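Ribonucleoside-diphosphate reductase, alpha chain (Actinobacillus ureae ATCC 25976, PDB 6DQX) probably catalyses the reduction of ribonucleoside diphosphates to deoxyribonucleotides, as the catalytic alpha subunit of a class Id ribonucleotide reductase. Local coordinates at residues D260-D264 with K265-V269; F76-Y79 with M80-Y84. One frame throughout, in Å; residues are numbered along the deposited sequence.

Contact 1 of 2, residues D260-D264 with K265-V269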
ATOM      1  N   ASP A 260      14.148  20.356 -26.763  1.00 15.39           N
ATOM      2  CA  ASP A 260      15.388  19.725 -27.230  1.00 17.05           C
ATOM      3  C   ASP A 260      16.192  19.044 -26.119  1.00 15.97           C
ATOM      4  O   ASP A 260      16.750  17.948 -26.337  1.00 16.96           O
ATOM      5  CB  ASP A 260      16.284  20.730 -27.949  1.00 19.02           C
ATOM      6  CG  ASP A 260      15.744  21.158 -29.316  1.00 21.53           C
ATOM      7  OD1 ASP A 260      14.713  20.648 -29.800  1.00 22.87           O
ATOM      8  OD2 ASP A 260      16.358  22.075 -29.887  1.00 24.86           O
ATOM      9  N   VAL A 261      16.264  19.671 -24.946  1.00 14.58           N
ATOM     10  CA  VAL A 261      17.057  19.105 -23.837  1.00 14.76           C
ATOM     11  C   VAL A 261      16.629  17.682 -23.494  1.00 14.12           C
ATOM     12  O   VAL A 261      17.487  16.836 -23.216  1.00 14.54           O
ATOM     13  CB  VAL A 261      17.052  19.987 -22.570  1.00 14.85           C
ATOM     14  CG1 VAL A 261      15.647  20.130 -21.999  1.00 15.88           C
ATOM     15  CG2 VAL A 261      18.010  19.437 -21.516  1.00 15.67           C
ATOM     16  N   TYR A 262      15.321  17.390 -23.539  1.00 13.18           N
ATOM     17  CA  TYR A 262      14.871  16.048 -23.207  1.00 12.94           C
ATOM     18  C   TYR A 262      15.131  15.067 -24.339  1.00 13.56           C
ATOM     19  O   TYR A 262      15.442  13.914 -24.092  1.00 16.22           O
ATOM     20  CB  TYR A 262      13.397  16.044 -22.817  1.00 12.49           C
ATOM     21  CG  TYR A 262      13.077  16.724 -21.480  1.00 12.24           C
ATOM     22  CD1 TYR A 262      14.048  16.910 -20.486  1.00 11.86           C
ATOM     23  CD2 TYR A 262      11.776  17.119 -21.196  1.00 12.24           C
ATOM     24  CE1 TYR A 262      13.733  17.494 -19.262  1.00 11.70           C
ATOM     25  CE2 TYR A 262      11.445  17.710 -19.971  1.00 11.80           C
ATOM     26  CZ  TYR A 262      12.428  17.881 -19.004  1.00 11.77           C
ATOM     27  OH  TYR A 262      12.122  18.405 -17.774  1.00 11.10           O
ATOM     28  N   LYS A 263      15.044  15.537 -25.577  1.00 13.61           N
ATOM     29  CA  LYS A 263      15.414  14.735 -26.728  1.00 14.18           C
ATOM     30  C   LYS A 263      16.899  14.406 -26.715  1.00 14.65           C
ATOM     31  O   LYS A 263      17.299  13.265 -26.997  1.00 15.27           O
ATOM     32  CB  LYS A 263      15.048  15.466 -28.028  1.00 14.35           C
ATOM     33  CG  LYS A 263      13.553  15.567 -28.249  1.00 15.33           C
ATOM     34  CD  LYS A 263      13.247  16.315 -29.529  1.00 16.78           C
ATOM     35  CE  LYS A 263      11.751  16.330 -29.746  1.00 17.47           C
ATOM     36  NZ  LYS A 263      11.447  17.096 -30.970  1.00 18.74           N
ATOM     37  N   ASP A 264      17.709  15.404 -26.386  1.00 14.09           N
ATOM     38  CA  ASP A 264      19.175  15.289 -26.372  1.00 15.77           C
ATOM     39  C   ASP A 264      19.664  14.243 -25.364  1.00 16.61           C
ATOM     40  O   ASP A 264      20.747  13.653 -25.538  1.00 17.42           O
ATOM     41  CB  ASP A 264      19.818  16.621 -25.974  1.00 15.89           C
ATOM     42  CG  ASP A 264      19.689  17.720 -27.054  1.00 17.73           C
ATOM     43  OD1 ASP A 264      19.377  17.443 -28.228  1.00 18.27           O
ATOM     44  OD2 ASP A 264      19.903  18.894 -26.687  1.00 17.46           O
ATOM     45  N   LYS A 265      18.899  14.081 -24.288  1.00 16.27           N
ATOM     46  CA  LYS A 265      19.278  13.250 -23.149  1.00 16.63           C
ATOM     47  C   LYS A 265      18.383  12.010 -22.969  1.00 16.56           C
ATOM     48  O   LYS A 265      18.453  11.336 -21.926  1.00 16.24           O
ATOM     49  CB  LYS A 265      19.302  14.155 -21.907  1.00 18.27           C
ATOM     50  CG  LYS A 265      20.457  15.167 -21.962  1.00 18.67           C
ATOM     51  CD  LYS A 265      20.436  16.213 -20.870  1.00 20.03           C
ATOM     52  CE  LYS A 265      21.670  17.118 -20.971  1.00 20.56           C
ATOM     53  NZ  LYS A 265      21.902  17.937 -19.752  1.00 21.77           N
ATOM     54  N   ASN A 266      17.585  11.693 -23.990  1.00 16.17           N
ATOM     55  CA  ASN A 266      16.649  10.552 -24.002  1.00 17.49           C
ATOM     56  C   ASN A 266      15.775  10.492 -22.785  1.00 16.66           C
ATOM     57  O   ASN A 266      15.637   9.432 -22.166  1.00 16.09           O
ATOM     58  CB  ASN A 266      17.388   9.206 -24.096  1.00 18.62           C
ATOM     59  CG  ASN A 266      18.162   9.050 -25.350  1.00 20.97           C
ATOM     60  OD1 ASN A 266      17.869   9.683 -26.368  1.00 22.70           O
ATOM     61  ND2 ASN A 266      19.159   8.154 -25.305  1.00 22.50           N
ATOM     62  N   MET A 267      15.183  11.626 -22.420  1.00 15.05           N
ATOM     63  CA  MET A 267      14.324  11.666 -21.254  1.00 15.21           C
ATOM     64  C   MET A 267      12.881  11.527 -21.729  1.00 15.24           C
ATOM     65  O   MET A 267      12.202  12.502 -22.085  1.00 14.46           O
ATOM     66  CB  MET A 267      14.584  12.923 -20.446  1.00 15.71           C
ATOM     67  CG  MET A 267      16.050  13.016 -20.041  1.00 16.77           C
ATOM     68  SD  MET A 267      16.423  14.342 -18.914  1.00 19.57           S
ATOM     69  CE  MET A 267      16.227  13.531 -17.333  1.00 19.66           C
ATOM     70  N   THR A 268      12.439  10.284 -21.777  1.00 14.46           N
ATOM     71  CA  THR A 268      11.122   9.932 -22.316  1.00 14.97           C
ATOM     72  C   THR A 268       9.980  10.392 -21.420  1.00 13.68           C
ATOM     73  O   THR A 268      10.069  10.270 -20.200  1.00 12.99           O
ATOM     74  CB  THR A 268      11.013   8.398 -22.442  1.00 17.01           C
ATOM     75  OG1 THR A 268      12.215   7.891 -23.018  1.00 17.88           O
ATOM     76  CG2 THR A 268       9.807   7.979 -23.292  1.00 17.99           C
ATOM     77  N   VAL A 269       8.893  10.876 -22.033  1.00 13.49           N
ATOM     78  CA  VAL A 269       7.661  11.162 -21.334  1.00 13.15           C
ATOM     79  C   VAL A 269       6.812   9.896 -21.473  1.00 13.21           C
ATOM     80  O   VAL A 269       6.320   9.598 -22.560  1.00 12.42           O
ATOM     81  CB  VAL A 269       6.927  12.418 -21.890  1.00 13.16           C
ATOM     82  CG1 VAL A 269       5.639  12.678 -21.120  1.00 12.73           C
ATOM     83  CG2 VAL A 269       7.835  13.650 -21.787  1.00 13.28           C
TER
HETATM   84  O   HOH W   1      16.235  10.866 -27.777  1.00 20.76           O
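The Tyr262 ring is met obliquely by the sulfur of Met267, a Met-aromatic contact in which Met267 SD comes to 3.8 Å from the ring atom Tyr262 CD1 and lies well off the ring normal. Outside the turn the same ring meets His343 and Phe339 of helix 334-343, while its OH is bonded to Thr409. With CG of Met267 placed anti to the carbonyl carbon (chi1 -57°), the thioether runs beside the ring, and Met267 CB lies 4.0 Å from Tyr262 CD1.

The backbone of the turn makes this a worked example of how a short helix ends. Met267 N reaches Tyr262 O at 2.8 Å, almost straight at 173°, and Asn266 N makes a weak bond to Lys263 O, with Asn266 at a positive phi of 50°: a pattern that fits a Schellman motif, its inner bond weak. A water spans the turn beside it, donating to Lys263 O at 2.7 Å and to Asn266 OD1. The extended Lys265 chain runs past Val261 O, its CD 4.1 Å from Val261 CG2, and carries NZ to Ile400 O.

Tyr262 O thus accepts one strong bond and a weak one from Lys265 N, and Lys263 O shares its acceptor capacity between Asn266 N and the water, so the carbonyls of Tyr262 and Lys263 find partners within the turn and its water while Tyr262 and Lys265 bind the turn to its surroundings.

Contact 2 of 2, residues F76-Y79 with M80-Y84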
ATOM      1  N   PHE A  76       4.235  42.341  -8.033  1.00 16.93           N
ATOM      2  CA  PHE A  76       3.360  41.173  -7.931  1.00 16.07           C
ATOM      3  C   PHE A  76       1.995  41.538  -7.340  1.00 15.76           C
ATOM      4  O   PHE A  76       0.952  41.126  -7.856  1.00 15.37           O
ATOM      5  CB  PHE A  76       4.063  40.093  -7.108  1.00 16.48           C
ATOM      6  CG  PHE A  76       3.284  38.826  -6.971  1.00 17.15           C
ATOM      7  CD1 PHE A  76       2.407  38.656  -5.915  1.00 17.57           C
ATOM      8  CD2 PHE A  76       3.502  37.762  -7.840  1.00 17.53           C
ATOM      9  CE1 PHE A  76       1.692  37.477  -5.766  1.00 18.07           C
ATOM     10  CE2 PHE A  76       2.806  36.575  -7.689  1.00 17.47           C
ATOM     11  CZ  PHE A  76       1.912  36.427  -6.644  1.00 17.53           C
ATOM     12  N   TYR A  77       1.993  42.336  -6.269  1.00 16.12           N
ATOM     13  CA  TYR A  77       0.750  42.770  -5.631  1.00 16.43           C
ATOM     14  C   TYR A  77      -0.135  43.572  -6.596  1.00 15.66           C
ATOM     15  O   TYR A  77      -1.349  43.323  -6.688  1.00 14.26           O
ATOM     16  CB  TYR A  77       1.058  43.582  -4.360  1.00 17.27           C
ATOM     17  CG  TYR A  77      -0.155  43.874  -3.497  1.00 17.63           C
ATOM     18  CD1 TYR A  77      -0.628  42.930  -2.581  1.00 18.67           C
ATOM     19  CD2 TYR A  77      -0.824  45.088  -3.587  1.00 18.45           C
ATOM     20  CE1 TYR A  77      -1.732  43.200  -1.785  1.00 18.85           C
ATOM     21  CE2 TYR A  77      -1.935  45.364  -2.792  1.00 19.11           C
ATOM     22  CZ  TYR A  77      -2.377  44.410  -1.889  1.00 18.69           C
ATOM     23  OH  TYR A  77      -3.467  44.665  -1.091  1.00 19.88           O
ATOM     24  N   HIS A  78       0.483  44.469  -7.365  1.00 15.69           N
ATOM     25  CA  HIS A  78      -0.239  45.262  -8.363  1.00 16.53           C
ATOM     26  C   HIS A  78      -0.938  44.390  -9.384  1.00 15.36           C
ATOM     27  O   HIS A  78      -2.135  44.558  -9.661  1.00 14.52           O
ATOM     28  CB  HIS A  78       0.673  46.285  -9.077  1.00 17.77           C
ATOM     29  CG  HIS A  78      -0.019  47.025 -10.184  1.00 19.27           C
ATOM     30  ND1 HIS A  78      -1.043  47.919  -9.954  1.00 21.09           N
ATOM     31  CD2 HIS A  78       0.141  46.978 -11.530  1.00 20.79           C
ATOM     32  CE1 HIS A  78      -1.484  48.389 -11.110  1.00 21.19           C
ATOM     33  NE2 HIS A  78      -0.783  47.831 -12.081  1.00 21.10           N
ATOM     34  N   TYR A  79      -0.205  43.432  -9.942  1.00 15.48           N
ATOM     35  CA  TYR A  79      -0.815  42.542 -10.903  1.00 15.17           C
ATOM     36  C   TYR A  79      -1.927  41.679 -10.311  1.00 14.37           C
ATOM     37  O   TYR A  79      -2.982  41.481 -10.972  1.00 14.53           O
ATOM     38  CB  TYR A  79       0.255  41.716 -11.616  1.00 16.09           C
ATOM     39  CG  TYR A  79       1.212  42.540 -12.463  1.00 16.86           C
ATOM     40  CD1 TYR A  79       0.766  43.633 -13.233  1.00 18.19           C
ATOM     41  CD2 TYR A  79       2.563  42.208 -12.530  1.00 18.34           C
ATOM     42  CE1 TYR A  79       1.647  44.366 -14.025  1.00 19.39           C
ATOM     43  CE2 TYR A  79       3.447  42.935 -13.311  1.00 18.36           C
ATOM     44  CZ  TYR A  79       2.995  44.005 -14.053  1.00 19.47           C
ATOM     45  OH  TYR A  79       3.888  44.703 -14.837  1.00 18.94           O
ATOM     46  N   MET A  80      -1.747  41.217  -9.069  1.00 14.72           N
ATOM     47  CA  MET A  80      -2.851  40.575  -8.352  1.00 15.64           C
ATOM     48  C   MET A  80      -4.057  41.495  -8.257  1.00 14.85           C
ATOM     49  O   MET A  80      -5.213  41.074  -8.515  1.00 14.34           O
ATOM     50  CB  MET A  80      -2.422  40.102  -6.946  1.00 16.34           C
ATOM     51  CG  MET A  80      -1.448  38.934  -6.936  1.00 17.67           C
ATOM     52  SD  MET A  80      -2.195  37.367  -7.418  1.00 17.93           S
ATOM     53  CE  MET A  80      -3.136  36.999  -5.937  1.00 19.28           C
ATOM     54  N   ALA A  81      -3.797  42.732  -7.836  1.00 14.88           N
ATOM     55  CA  ALA A  81      -4.844  43.770  -7.698  1.00 15.56           C
ATOM     56  C   ALA A  81      -5.642  44.018  -8.980  1.00 15.83           C
ATOM     57  O   ALA A  81      -6.857  44.187  -8.931  1.00 15.03           O
ATOM     58  CB  ALA A  81      -4.236  45.077  -7.172  1.00 15.61           C
ATOM     59  N   ARG A  82      -4.970  43.985 -10.137  1.00 16.40           N
ATOM     60  CA  ARG A  82      -5.642  44.192 -11.416  1.00 17.14           C
ATOM     61  C   ARG A  82      -6.379  42.969 -11.957  1.00 16.90           C
ATOM     62  O   ARG A  82      -7.070  43.086 -12.970  1.00 16.59           O
ATOM     63  CB  ARG A  82      -4.652  44.708 -12.463  1.00 18.16           C
ATOM     64  CG  ARG A  82      -3.930  46.010 -12.109  1.00 19.34           C
ATOM     65  CD  ARG A  82      -4.839  47.073 -11.488  1.00 20.01           C
ATOM     66  NE  ARG A  82      -5.842  47.517 -12.429  1.00 21.44           N
ATOM     67  CZ  ARG A  82      -7.031  48.036 -12.126  1.00 22.08           C
ATOM     68  NH1 ARG A  82      -7.431  48.186 -10.858  1.00 24.12           N
ATOM     69  NH2 ARG A  82      -7.842  48.384 -13.115  1.00 21.34           N
ATOM     70  N   GLY A  83      -6.237  41.806 -11.301  1.00 15.85           N
ATOM     71  CA  GLY A  83      -6.945  40.599 -11.718  1.00 15.07           C
ATOM     72  C   GLY A  83      -6.221  39.833 -12.833  1.00 14.85           C
ATOM     73  O   GLY A  83      -6.848  39.057 -13.545  1.00 14.43           O
ATOM     74  N   TYR A  84      -4.909  40.044 -12.972  1.00 14.76           N
ATOM     75  CA  TYR A  84      -4.145  39.402 -14.058  1.00 15.08           C
ATOM     76  C   TYR A  84      -3.704  37.979 -13.755  1.00 15.53           C
ATOM     77  O   TYR A  84      -3.386  37.260 -14.704  1.00 16.63           O
ATOM     78  CB  TYR A  84      -2.879  40.193 -14.381  1.00 14.70           C
ATOM     79  CG  TYR A  84      -3.085  41.624 -14.843  1.00 15.27           C
ATOM     80  CD1 TYR A  84      -4.324  42.090 -15.285  1.00 15.56           C
ATOM     81  CD2 TYR A  84      -2.017  42.495 -14.873  1.00 15.53           C
ATOM     82  CE1 TYR A  84      -4.486  43.392 -15.713  1.00 15.99           C
ATOM     83  CE2 TYR A  84      -2.167  43.804 -15.319  1.00 16.40           C
ATOM     84  CZ  TYR A  84      -3.399  44.242 -15.731  1.00 16.81           C
ATOM     85  OH  TYR A  84      -3.545  45.551 -16.167  1.00 18.52           O
TER
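Phe76 and Met80 are brought side by side by their first torsions: the Phe76 ring swings anti to its own nitrogen (chi1 -178°), while Met80 CG stands anti to its carbonyl carbon, which sets it 3.7 Å from Phe76 CE1. The two side chains run the same way, and the bend at chi2 directs Met80 SD, 4.8 Å from the centroid of the Phe76 ring, into an oblique Met-aromatic contact. Two residues further along the helix, His78 and Arg82 meet differently. With Arg82 CG likewise anti to its carbonyl carbon, that atom sits over one face of the imidazole, offset toward the rim, a CH-pi contact of 3.8 Å from Arg82 CG to the His78 ring centroid; the bends beyond it turn the guanidinium, whose plane is only 18° from that of the imidazole. NH1 of Arg82 is salt-bridged to Asp29, which holds the guanidinium end of the side chain.

Such i to i+4 pairs ride on regular helical bonds, as from Met80 N to Phe76 O, until helix 72-82 closes in a Schellman motif. Gly83 takes a positive phi of 84°, its N bonding to Met80 O at 3.1 Å, and Tyr84 N reaches back to Tyr79 O, also at 3.1 Å. After that reversal Tyr79 CD1 approaches the edge of the Tyr84 ring, near its plane, 3.4 Å from Tyr84 CD2. The pair is oblique, neither a stack nor edge-to-face, with centroids of the Tyr79 and Tyr84 rings 5.7 Å apart, and Arg82 CB lies over one face of Tyr84. At the far ends Tyr79 OH bonds to Lys75 NZ and Tyr84 OH to Glu302, while Phe76 packs on helix 52-67 and Phe315.

From the N terminus, contact 2 comes first, at the end of helix 72-82, where the chain turns into strand 85-87. Contact 1 follows much later, where helix 260-264 gives way to the loop leading to strand 288-296. Each closes only a turn of a few residues, and the two stand in series, neither nested nor crossing, with centres about 36 Å apart. A common element nevertheless connects them: strand 288-296, reached through the loop after contact 1, pairs antiparallel with strand 85-87, which follows contact 2. Around them, side chains of contact 2 touch helices 52-67 and 308-327, those of contact 1 helix 334-343.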